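Local coordinates for protein titin (Homo sapiens, PDB 4QEG) that probably acts as an elastic scaffold of the muscle sarcomere, this chain being one immunoglobulin I-set domain of the giant protein, at residues M37-G42 against T76-N81; T9-N14 against D82-T87. All blocks are in the same frame, centred on the assembly; numbering follows the deposited sequence. Where two conformers were deposited one is given.

Contact 1: M37-G42 against T76-N81; sequences MWLKNG and TFVCGN. With CA (calcium ion), chain B.
F77 presents the edge of its phenyl ring to the face of W38, with F77 CD2 only 3.4 Å from W38 CE2 and standing over the middle of the indole. The planes meet at 67° and the F77 ring centroid is 4.9 Å from that of the six-membered ring of W38, which makes this a T-shaped pair. F77 CB adds a CH-pi contact over the same six-membered ring, 4.2 Å from its centroid. CG of F77 is anti to the backbone N (chi1 -171°), and the turn of the ring about chi2 then directs its CD2 edge at the indole. The two strands run antiparallel, with W38 and F77 a non-hydrogen-bonded pair. L39 N donates to T76 O and T76 N returns a bond to L39 O, each 2.9 Å long. V78 N also donates to M37 O at 3.0 Å.

In the immunoglobulin I-set sandwich these are strands C and F, and W38 is the characteristic core tryptophan of strand C. F77, two residues after Y75, occupies the strand F position that holds a cysteine in the canonical immunoglobulin pattern. Their rings point into the core, where W38 also meets F25 and I53, and F77 meets H60 and C27.

M37, L39, T76 and V78 line the other face of the sheet. There L39 CD1 lies 3.8 Å from V78 CG2, L39 CB rests against T76 CB, and the M37 side chain runs alongside V78, its CG touching V78 CB before the chain bends and the methyl end leads off. Further along, the carbonyl O of G80 binds a calcium ion at 2.4 Å, and four waters are the other ligands found around the metal.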
loop_
_atom_site.group_PDB
_atom_site.type_symbol
_atom_site.label_atom_id
_atom_site.label_comp_id
_atom_site.label_asym_id
_atom_site.label_seq_id
_atom_site.Cartn_x
_atom_site.Cartn_y
_atom_site.Cartn_z
ATOM N N MET A 37 -7.098 -3.366 1.748
ATOM C CA MET A 37 -7.236 -3.809 0.370
ATOM C C MET A 37 -6.119 -3.229 -0.487
ATOM O O MET A 37 -6.261 -2.162 -1.082
ATOM C CB MET A 37 -8.599 -3.418 -0.190
ATOM C CG MET A 37 -8.892 -4.023 -1.547
ATOM S SD MET A 37 -8.973 -5.812 -1.458
ATOM C CE MET A 37 -9.447 -6.166 -3.153
ATOM N N TRP A 38 -5.007 -3.956 -0.538
ATOM C CA TRP A 38 -3.836 -3.542 -1.292
ATOM C C TRP A 38 -3.807 -4.239 -2.627
ATOM O O TRP A 38 -4.096 -5.430 -2.719
ATOM C CB TRP A 38 -2.546 -3.847 -0.521
ATOM C CG TRP A 38 -2.352 -2.980 0.676
ATOM C CD1 TRP A 38 -2.638 -3.297 1.971
ATOM C CD2 TRP A 38 -1.832 -1.643 0.695
ATOM N NE1 TRP A 38 -2.322 -2.241 2.800
ATOM C CE2 TRP A 38 -1.832 -1.214 2.039
ATOM C CE3 TRP A 38 -1.361 -0.771 -0.292
ATOM C CZ2 TRP A 38 -1.372 0.044 2.420
ATOM C CZ3 TRP A 38 -0.915 0.475 0.087
ATOM C CH2 TRP A 38 -0.921 0.873 1.429
ATOM N N LEU A 39 -3.444 -3.490 -3.658
ATOM C CA LEU A 39 -3.368 -4.013 -5.006
ATOM C C LEU A 39 -1.988 -3.748 -5.602
ATOM O O LEU A 39 -1.402 -2.686 -5.366
ATOM C CB LEU A 39 -4.436 -3.374 -5.901
ATOM C CG LEU A 39 -5.910 -3.340 -5.489
ATOM C CD1 LEU A 39 -6.751 -2.647 -6.582
ATOM C CD2 LEU A 39 -6.436 -4.734 -5.228
ATOM N N LYS A 40 -1.484 -4.718 -6.365
ATOM C CA LYS A 40 -0.296 -4.527 -7.199
ATOM C C LYS A 40 -0.717 -4.607 -8.656
ATOM O O LYS A 40 -1.159 -5.663 -9.104
ATOM C CB LYS A 40 0.771 -5.577 -6.892
ATOM C CG LYS A 40 1.962 -5.556 -7.845
ATOM C CD LYS A 40 3.084 -6.464 -7.345
ATOM C CE LYS A 40 4.354 -6.299 -8.175
ATOM N NZ LYS A 40 4.320 -7.093 -9.428
ATOM N N ASN A 41 -0.598 -3.495 -9.387
ATOM C CA ASN A 41 -1.114 -3.412 -10.759
ATOM C C ASN A 41 -2.565 -3.922 -10.907
ATOM O O ASN A 41 -2.932 -4.530 -11.923
ATOM C CB ASN A 41 -0.201 -4.170 -11.722
ATOM C CG ASN A 41 1.170 -3.512 -11.872
ATOM O OD1 ASN A 41 1.327 -2.314 -11.615
ATOM N ND2 ASN A 41 2.158 -4.289 -12.292
ATOM N N GLY A 42 -3.380 -3.671 -9.886
ATOM C CA GLY A 42 -4.781 -4.051 -9.903
ATOM C C GLY A 42 -5.076 -5.433 -9.346
ATOM O O GLY A 42 -6.236 -5.808 -9.215
ATOM N N THR A 76 -1.899 0.113 -5.064
ATOM C CA THR A 76 -3.165 0.803 -4.851
ATOM C C THR A 76 -3.789 0.438 -3.498
ATOM O O THR A 76 -3.760 -0.716 -3.085
ATOM C CB THR A 76 -4.180 0.471 -5.996
ATOM O OG1 THR A 76 -3.557 0.670 -7.272
ATOM C CG2 THR A 76 -5.429 1.339 -5.910
ATOM N N PHE A 77 -4.344 1.425 -2.800
ATOM C CA PHE A 77 -5.151 1.128 -1.614
ATOM C C PHE A 77 -6.608 1.487 -1.875
ATOM O O PHE A 77 -6.908 2.582 -2.347
ATOM C CB PHE A 77 -4.648 1.882 -0.388
ATOM C CG PHE A 77 -5.302 1.450 0.894
ATOM C CD1 PHE A 77 -6.422 2.110 1.377
ATOM C CD2 PHE A 77 -4.816 0.358 1.601
ATOM C CE1 PHE A 77 -7.031 1.700 2.551
ATOM C CE2 PHE A 77 -5.429 -0.057 2.787
ATOM C CZ PHE A 77 -6.530 0.617 3.258
ATOM N N VAL A 78 -7.507 0.570 -1.539
ATOM C CA VAL A 78 -8.928 0.740 -1.812
ATOM C C VAL A 78 -9.756 0.911 -0.525
ATOM O O VAL A 78 -9.611 0.129 0.411
ATOM C CB VAL A 78 -9.454 -0.472 -2.611
ATOM C CG1 VAL A 78 -10.933 -0.318 -2.902
ATOM C CG2 VAL A 78 -8.636 -0.657 -3.904
ATOM N N CYS A 79 -10.625 1.921 -0.481
ATOM C CA CYS A 79 -11.439 2.174 0.711
ATOM C C CYS A 79 -12.589 3.131 0.413
ATOM O O CYS A 79 -12.388 4.172 -0.210
ATOM C CB CYS A 79 -10.563 2.733 1.836
ATOM S SG CYS A 79 -11.414 3.356 3.311
ATOM N N GLY A 80 -13.790 2.784 0.868
ATOM C CA GLY A 80 -14.972 3.563 0.537
ATOM C C GLY A 80 -15.166 3.516 -0.966
ATOM O O GLY A 80 -14.898 2.494 -1.584
ATOM N N ASN A 81 -15.610 4.610 -1.572
ATOM C CA ASN A 81 -15.622 4.643 -3.030
ATOM C C ASN A 81 -14.328 5.279 -3.542
ATOM O O ASN A 81 -14.266 5.718 -4.680
ATOM C CB ASN A 81 -16.872 5.374 -3.573
ATOM C CG ASN A 81 -16.820 6.886 -3.384
ATOM O OD1 ASN A 81 -15.959 7.417 -2.686
ATOM N ND2 ASN A 81 -17.759 7.584 -4.012
HETATM CA CA CA B . -14.968 0.522 -2.892
HETATM O O HOH W 1 -14.029 -0.433 -0.973
HETATM O O HOH W 2 -12.984 1.904 -3.891
HETATM O O HOH W 3 -16.192 1.735 -4.753
HETATM O O HOH W 4 -13.760 -0.877 -4.237
#

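Contact 2: T9-N14 against D82-T87; sequences TKTMKN and DQVSAT
M12 and N14 lead a side-by-side contact between the irregular segment that follows strand 8-10 and the edge of strand 82-90; the touching parts, 11-14 and 84-87, run within 9° of parallel. Apolar contacts begin at T11, whose CG2 meets CG1 of V84 at 3.7 Å, the two side chains crossing at about a right angle. M12 then turns inward: its CB lies 4.0 Å from A86 CB and its CG packs on V84 CG2. The chain is straight through chi2 and bends at the sulfur, which folds CE back over the opposing backbone, 3.2 Å from V84 O and tight against S85 CA.

This is the stretch in which the first strand of an I-set domain changes sheets. T9 and K10 both face E28 in a classic beta bulge on the strand 23-29 side, whereas further along T87 is backbone-bonded to I15, where strand 15-17 pairs in parallel with strand 82-90. Between the loop and strand 82-90 a water bridges the main chains, donating to M12 O at 3.0 Å and to S85 O at 2.8 Å.

At the far end a side chain supplies the acceptor: T87 N donates to N14 OD1 over 2.8 Å, nearly straight at 162°, but it approaches from 37° above the amide's carbonyl plane. The same OD1 lies 3.3 Å from A86 CB. On the inner side, M12 and V84 both reach C27 and A86 reaches F25, filling the space between the sheets.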
loop_
_atom_site.group_PDB
_atom_site.type_symbol
_atom_site.label_atom_id
_atom_site.label_comp_id
_atom_site.label_asym_id
_atom_site.label_seq_id
_atom_site.Cartn_x
_atom_site.Cartn_y
_atom_site.Cartn_z
ATOM N N THR A 9 -8.014 9.456 3.933
ATOM C CA THR A 9 -7.727 10.785 4.456
ATOM C C THR A 9 -6.330 11.269 4.085
ATOM O O THR A 9 -6.052 12.458 4.124
ATOM C CB THR A 9 -7.866 10.807 5.973
ATOM O OG1 THR A 9 -7.000 9.809 6.526
ATOM C CG2 THR A 9 -9.310 10.496 6.371
ATOM N N LYS A 10 -5.443 10.339 3.758
ATOM C CA LYS A 10 -4.092 10.696 3.348
ATOM C C LYS A 10 -3.566 9.693 2.326
ATOM O O LYS A 10 -3.568 8.482 2.567
ATOM C CB LYS A 10 -3.158 10.771 4.560
ATOM C CG LYS A 10 -1.688 10.884 4.191
ATOM C CD LYS A 10 -0.867 11.445 5.330
ATOM C CE LYS A 10 -1.426 12.787 5.779
ATOM N NZ LYS A 10 -1.629 13.743 4.643
ATOM N N THR A 11 -3.118 10.215 1.187
ATOM C CA THR A 11 -2.715 9.403 0.046
ATOM C C THR A 11 -1.281 8.899 0.173
ATOM O O THR A 11 -0.549 9.286 1.079
ATOM C CB THR A 11 -2.845 10.196 -1.271
ATOM O OG1 THR A 11 -1.828 11.205 -1.330
ATOM C CG2 THR A 11 -4.213 10.860 -1.359
ATOM N N MET A 12 -0.894 8.033 -0.757
ATOM C CA MET A 12 0.406 7.382 -0.725
ATOM C C MET A 12 1.408 8.140 -1.566
ATOM O O MET A 12 1.037 8.936 -2.420
ATOM C CB MET A 12 0.276 5.950 -1.222
ATOM C CG MET A 12 -0.939 5.269 -0.649
ATOM S SD MET A 12 -1.140 3.560 -1.162
ATOM C CE MET A 12 -1.187 3.742 -2.927
ATOM N N LYS A 13 2.686 7.872 -1.333
ATOM C CA LYS A 13 3.742 8.617 -1.983
ATOM C C LYS A 13 4.523 7.701 -2.917
ATOM O O LYS A 13 4.714 6.520 -2.632
ATOM C CB LYS A 13 4.655 9.248 -0.927
ATOM C CG LYS A 13 5.875 9.960 -1.469
ATOM C CD LYS A 13 5.532 11.300 -2.100
ATOM C CE LYS A 13 6.728 11.864 -2.859
ATOM N NZ LYS A 13 6.561 13.319 -3.159
ATOM N N ASN A 14 4.952 8.226 -4.056
ATOM C CA ASN A 14 5.820 7.442 -4.918
ATOM C C ASN A 14 7.135 7.220 -4.179
ATOM O O ASN A 14 7.542 8.064 -3.386
ATOM C CB ASN A 14 6.034 8.144 -6.252
ATOM C CG ASN A 14 4.741 8.365 -7.000
ATOM O OD1 ASN A 14 3.798 7.572 -6.892
ATOM N ND2 ASN A 14 4.690 9.430 -7.787
ATOM N N ASP A 82 -13.308 5.322 -2.685
ATOM C CA ASP A 82 -11.991 5.831 -3.067
ATOM C C ASP A 82 -11.005 4.745 -3.477
ATOM O O ASP A 82 -11.102 3.587 -3.050
ATOM C CB ASP A 82 -11.351 6.597 -1.911
ATOM C CG ASP A 82 -11.946 7.963 -1.711
ATOM O OD1 ASP A 82 -12.497 8.513 -2.702
ATOM O OD2 ASP A 82 -11.857 8.473 -0.560
ATOM N N GLN A 83 -10.007 5.138 -4.258
ATOM C CA GLN A 83 -8.775 4.367 -4.295
ATOM C C GLN A 83 -7.631 5.308 -4.655
ATOM O O GLN A 83 -7.797 6.215 -5.476
ATOM C CB GLN A 83 -8.884 3.195 -5.268
ATOM C CG GLN A 83 -8.836 3.546 -6.744
ATOM C CD GLN A 83 -8.827 2.316 -7.631
ATOM O OE1 GLN A 83 -9.436 1.296 -7.307
ATOM N NE2 GLN A 83 -8.122 2.403 -8.757
ATOM N N VAL A 84 -6.489 5.115 -4.007
ATOM C CA VAL A 84 -5.300 5.926 -4.268
ATOM C C VAL A 84 -4.157 5.030 -4.718
ATOM O O VAL A 84 -4.093 3.863 -4.335
ATOM C CB VAL A 84 -4.850 6.722 -3.023
ATOM C CG1 VAL A 84 -5.815 7.855 -2.726
ATOM C CG2 VAL A 84 -4.706 5.798 -1.816
ATOM N N SER A 85 -3.253 5.579 -5.521
ATOM C CA SER A 85 -2.176 4.804 -6.106
ATOM C C SER A 85 -0.845 5.545 -6.035
ATOM O O SER A 85 -0.797 6.773 -5.970
ATOM C CB SER A 85 -2.496 4.463 -7.561
ATOM O OG SER A 85 -3.523 3.498 -7.638
ATOM N N ALA A 86 0.238 4.789 -6.056
ATOM C CA ALA A 86 1.559 5.380 -6.126
ATOM C C ALA A 86 2.470 4.362 -6.782
ATOM O O ALA A 86 2.131 3.190 -6.877
ATOM C CB ALA A 86 2.059 5.780 -4.745
ATOM N N THR A 87 3.623 4.805 -7.255
ATOM C CA THR A 87 4.519 3.923 -7.978
ATOM C C THR A 87 5.755 3.577 -7.162
ATOM O O THR A 87 6.290 4.422 -6.434
ATOM C CB THR A 87 4.963 4.561 -9.300
ATOM O OG1 THR A 87 5.822 5.671 -9.022
ATOM C CG2 THR A 87 3.755 5.044 -10.078
HETATM O O HOH W 5 -1.459 8.704 -4.014
#

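How the contacts relate
The two contacts, with centres about 9 Å apart, are joined through the hairpin of strands 73-79 and 82-90. F77 N of contact 1 lies 2.9 Å from V84 O of contact 2, a probable hydrogen bond, and T76 CG2 packs 3.3 Å from V84 O. On the sheet's outer face T76 OG1 and S85 OG are likewise hydrogen-bonded, 2.9 Å apart. In the core, M12 SD packs 3.3 Å from W38 CZ3, so the irregular segment 9-14 reaches the aromatic pair of contact 1. The calcium site, on G80 O, lies within segment 76-81 of contact 1, at the turn leading into strand 82-90; in contact 2 the side chain of V84 is about 12 Å from the calcium ion.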